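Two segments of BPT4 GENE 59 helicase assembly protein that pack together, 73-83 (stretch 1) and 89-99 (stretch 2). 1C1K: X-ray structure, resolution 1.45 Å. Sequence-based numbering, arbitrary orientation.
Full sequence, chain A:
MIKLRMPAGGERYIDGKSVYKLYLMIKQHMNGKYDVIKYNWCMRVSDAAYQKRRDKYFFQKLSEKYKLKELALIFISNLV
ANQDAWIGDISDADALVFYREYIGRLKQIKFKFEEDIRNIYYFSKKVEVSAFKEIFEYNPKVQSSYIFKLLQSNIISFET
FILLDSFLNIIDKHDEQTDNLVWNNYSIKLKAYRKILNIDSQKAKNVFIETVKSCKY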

# COMPACT_ATOMS: atom_id res chain seq x y z
N LEU A 73 4.11 -10.26 -4.67
CA LEU A 73 3.83 -8.98 -5.33
C LEU A 73 2.42 -8.95 -5.92
O LEU A 73 1.74 -7.93 -5.86
CB LEU A 73 4.86 -8.72 -6.43
CG LEU A 73 6.27 -8.36 -5.95
CD1 LEU A 73 7.17 -8.04 -7.13
CD2 LEU A 73 6.20 -7.18 -5.01
N ILE A 74 1.99 -10.07 -6.50
CA ILE A 74 0.65 -10.15 -7.07
C ILE A 74 -0.37 -9.88 -5.96
O ILE A 74 -1.27 -9.07 -6.11
CB ILE A 74 0.37 -11.57 -7.65
CG1 ILE A 74 1.09 -11.74 -9.00
CG2 ILE A 74 -1.13 -11.78 -7.84
CD1 ILE A 74 1.23 -13.20 -9.43
N PHE A 75 -0.21 -10.55 -4.82
CA PHE A 75 -1.15 -10.37 -3.73
C PHE A 75 -1.04 -9.01 -3.06
O PHE A 75 -2.07 -8.39 -2.77
CB PHE A 75 -1.00 -11.49 -2.70
CG PHE A 75 -1.34 -12.85 -3.26
CD1 PHE A 75 -0.57 -13.96 -2.94
CD2 PHE A 75 -2.42 -13.01 -4.13
CE1 PHE A 75 -0.86 -15.22 -3.49
CE2 PHE A 75 -2.72 -14.26 -4.69
CZ PHE A 75 -1.94 -15.36 -4.36
N ILE A 76 0.18 -8.54 -2.83
CA ILE A 76 0.37 -7.24 -2.19
C ILE A 76 -0.19 -6.11 -3.05
O ILE A 76 -1.00 -5.31 -2.58
CB ILE A 76 1.87 -6.96 -1.90
CG1 ILE A 76 2.39 -7.92 -0.83
CG2 ILE A 76 2.06 -5.52 -1.41
CD1 ILE A 76 3.91 -7.98 -0.75
N SER A 77 0.23 -6.05 -4.31
CA SER A 77 -0.25 -4.99 -5.20
C SER A 77 -1.77 -4.94 -5.24
O SER A 77 -2.37 -3.87 -5.13
CB SER A 77 0.30 -5.19 -6.62
OG SER A 77 -0.23 -6.35 -7.23
N ASN A 78 -2.41 -6.11 -5.38
CA ASN A 78 -3.87 -6.17 -5.44
C ASN A 78 -4.55 -5.79 -4.13
O ASN A 78 -5.49 -4.99 -4.12
CB ASN A 78 -4.33 -7.57 -5.84
CG ASN A 78 -4.37 -7.76 -7.34
OD1 ASN A 78 -5.36 -7.43 -7.99
ND2 ASN A 78 -3.29 -8.29 -7.89
N LEU A 79 -4.10 -6.36 -3.03
CA LEU A 79 -4.72 -6.08 -1.74
C LEU A 79 -4.50 -4.66 -1.24
O LEU A 79 -5.25 -4.18 -0.39
CB LEU A 79 -4.25 -7.10 -0.70
CG LEU A 79 -4.86 -8.48 -0.94
CD1 LEU A 79 -4.06 -9.53 -0.18
CD2 LEU A 79 -6.32 -8.49 -0.48
N VAL A 80 -3.49 -3.98 -1.77
CA VAL A 80 -3.24 -2.61 -1.35
C VAL A 80 -3.98 -1.60 -2.23
O VAL A 80 -4.78 -0.81 -1.73
CB VAL A 80 -1.73 -2.25 -1.41
CG1 VAL A 80 -1.56 -0.74 -1.26
CG2 VAL A 80 -0.98 -2.97 -0.32
N ALA A 81 -3.72 -1.66 -3.53
CA ALA A 81 -4.29 -0.72 -4.49
C ALA A 81 -5.50 -1.16 -5.30
O ALA A 81 -6.14 -0.32 -5.93
CB ALA A 81 -3.20 -0.24 -5.43
N ASN A 82 -5.82 -2.45 -5.32
CA ASN A 82 -6.98 -2.91 -6.08
C ASN A 82 -8.20 -2.98 -5.15
O ASN A 82 -8.36 -3.95 -4.40
CB ASN A 82 -6.72 -4.28 -6.71
CG ASN A 82 -7.81 -4.69 -7.70
OD1 ASN A 82 -8.84 -4.03 -7.80
ND2 ASN A 82 -7.58 -5.77 -8.42
N GLN A 83 -9.04 -1.96 -5.21
CA GLN A 83 -10.22 -1.90 -4.35
C GLN A 83 -11.16 -3.08 -4.57
O GLN A 83 -11.93 -3.43 -3.67
CB GLN A 83 -10.97 -0.57 -4.57
CG GLN A 83 -10.19 0.64 -4.05
CD GLN A 83 -10.83 1.96 -4.43
OE1 GLN A 83 -10.18 2.84 -5.00
NE2 GLN A 83 -12.11 2.11 -4.11
N ASP A 89 -13.21 -11.41 -3.51
CA ASP A 89 -12.24 -12.50 -3.61
C ASP A 89 -11.16 -12.23 -4.66
O ASP A 89 -11.43 -11.69 -5.72
CB ASP A 89 -12.95 -13.81 -3.96
CG ASP A 89 -13.62 -14.45 -2.75
OD1 ASP A 89 -14.45 -15.36 -2.95
OD2 ASP A 89 -13.31 -14.05 -1.61
N ILE A 90 -9.94 -12.64 -4.34
CA ILE A 90 -8.80 -12.43 -5.22
C ILE A 90 -8.96 -13.12 -6.57
O ILE A 90 -8.44 -12.64 -7.58
CB ILE A 90 -7.49 -12.89 -4.53
CG1 ILE A 90 -6.28 -12.42 -5.34
CG2 ILE A 90 -7.48 -14.41 -4.37
CD1 ILE A 90 -6.09 -10.92 -5.33
N SER A 91 -9.67 -14.24 -6.60
CA SER A 91 -9.89 -14.96 -7.85
C SER A 91 -10.92 -14.28 -8.75
O SER A 91 -11.14 -14.71 -9.88
CB SER A 91 -10.34 -16.40 -7.55
OG SER A 91 -11.47 -16.41 -6.71
N ASP A 92 -11.55 -13.22 -8.23
CA ASP A 92 -12.58 -12.46 -8.96
C ASP A 92 -12.11 -11.03 -9.25
O ASP A 92 -12.83 -10.26 -9.87
CB ASP A 92 -13.87 -12.34 -8.13
CG ASP A 92 -14.52 -13.68 -7.83
OD1 ASP A 92 -14.52 -14.56 -8.71
OD2 ASP A 92 -15.04 -13.84 -6.70
N ALA A 93 -10.91 -10.69 -8.79
CA ALA A 93 -10.41 -9.32 -8.95
C ALA A 93 -9.57 -8.99 -10.18
O ALA A 93 -9.03 -7.89 -10.26
CB ALA A 93 -9.63 -8.90 -7.70
N ASP A 94 -9.46 -9.92 -11.13
CA ASP A 94 -8.65 -9.68 -12.32
C ASP A 94 -7.24 -9.34 -11.83
O ASP A 94 -6.56 -8.46 -12.37
CB ASP A 94 -9.23 -8.51 -13.13
CG ASP A 94 -8.93 -8.61 -14.61
OD1 ASP A 94 -9.17 -7.62 -15.33
OD2 ASP A 94 -8.45 -9.68 -15.06
N ALA A 95 -6.81 -10.06 -10.81
CA ALA A 95 -5.53 -9.85 -10.15
C ALA A 95 -4.26 -9.83 -11.00
O ALA A 95 -3.38 -9.01 -10.77
CB ALA A 95 -5.37 -10.88 -9.03
N LEU A 96 -4.15 -10.74 -11.96
CA LEU A 96 -2.93 -10.77 -12.77
C LEU A 96 -2.81 -9.54 -13.65
O LEU A 96 -1.72 -8.97 -13.79
CB LEU A 96 -2.90 -12.04 -13.62
CG LEU A 96 -2.09 -13.23 -13.07
CD1 LEU A 96 -1.67 -12.99 -11.62
CD2 LEU A 96 -2.93 -14.50 -13.18
N VAL A 97 -3.92 -9.11 -14.23
CA VAL A 97 -3.91 -7.93 -15.07
C VAL A 97 -3.51 -6.74 -14.20
O VAL A 97 -2.63 -5.96 -14.57
CB VAL A 97 -5.31 -7.66 -15.67
CG1 VAL A 97 -5.39 -6.24 -16.19
CG2 VAL A 97 -5.58 -8.64 -16.79
N PHE A 98 -4.14 -6.62 -13.04
CA PHE A 98 -3.85 -5.52 -12.13
C PHE A 98 -2.39 -5.51 -11.69
O PHE A 98 -1.76 -4.46 -11.61
CB PHE A 98 -4.76 -5.59 -10.89
CG PHE A 98 -4.64 -4.40 -9.99
CD1 PHE A 98 -5.51 -3.32 -10.12
CD2 PHE A 98 -3.64 -4.33 -9.03
CE1 PHE A 98 -5.38 -2.20 -9.32
CE2 PHE A 98 -3.50 -3.21 -8.22
CZ PHE A 98 -4.37 -2.14 -8.36
N TYR A 99 -1.86 -6.69 -11.40
CA TYR A 99 -0.48 -6.84 -10.96
C TYR A 99 0.53 -6.41 -12.03
O TYR A 99 1.50 -5.71 -11.74
CB TYR A 99 -0.23 -8.29 -10.57
CG TYR A 99 1.21 -8.75 -10.72
CD1 TYR A 99 2.17 -8.41 -9.77
CD2 TYR A 99 1.58 -9.57 -11.78
CE1 TYR A 99 3.47 -8.89 -9.86
CE2 TYR A 99 2.88 -10.05 -11.88
CZ TYR A 99 3.82 -9.72 -10.92
OH TYR A 99 5.09 -10.24 -10.99

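The two stretches form a nearly perpendicular contact of two helices and the loop residues next to them, in which two aromatic rings and several aliphatic side chains pack beside a short chain of asparagine hydrogen bonds. Helix 73-81 and helix 95-99 run at 88° to each other, with their axes 9.0 Å apart at closest approach; the contact buries 605 Å² in all. The backbones come nearest at I74 and Y99, whose CA atoms lie 5.2 Å apart.

The polar part of the contact is built on two carboxamides one helical turn apart. N78 ND2 donates to A95 O across the interface (3.0 Å, N-H...O angle 170°) and to I74 O within its own helix (2.8 Å, 171°), so both of its amide protons are used. Its OD1 accepts from N82 ND2 (2.8 Å, 170°), and N82 ND2 also donates to A93 O (3.2 Å); the 145° angle makes this last bond the more bent of the cross-stretch pair. A95 O additionally accepts from Y99 N at 2.8 Å, so N78 joins a carbonyl already engaged in its own helix.

F98 packs beside this network, while the Y99 ring lies farther along the first helix, over I74; each ring receives a CH-pi contact over a face. I74 CG1 sits 3.4 Å from the centroid of the Y99 ring, 10° off its normal, while L73 CB approaches the ring edge, 3.7 Å from Y99 CE1. N82 CB lies 3.5 Å from the centroid of the F98 ring, 7° off the normal, and A81 CB comes within 3.7 Å of F98 CZ. F98 covers the end of the first helix in this way, and it loses the largest area to the contact.

An aliphatic contact extends the packing: I74 CD1 meets L96 CD1 at 3.6 Å. Separately, I90 CD1 packs against the CB of N78 at 3.8 Å. I90 CG1 also lies 4.1 Å from F75 CE2, at that ring's edge.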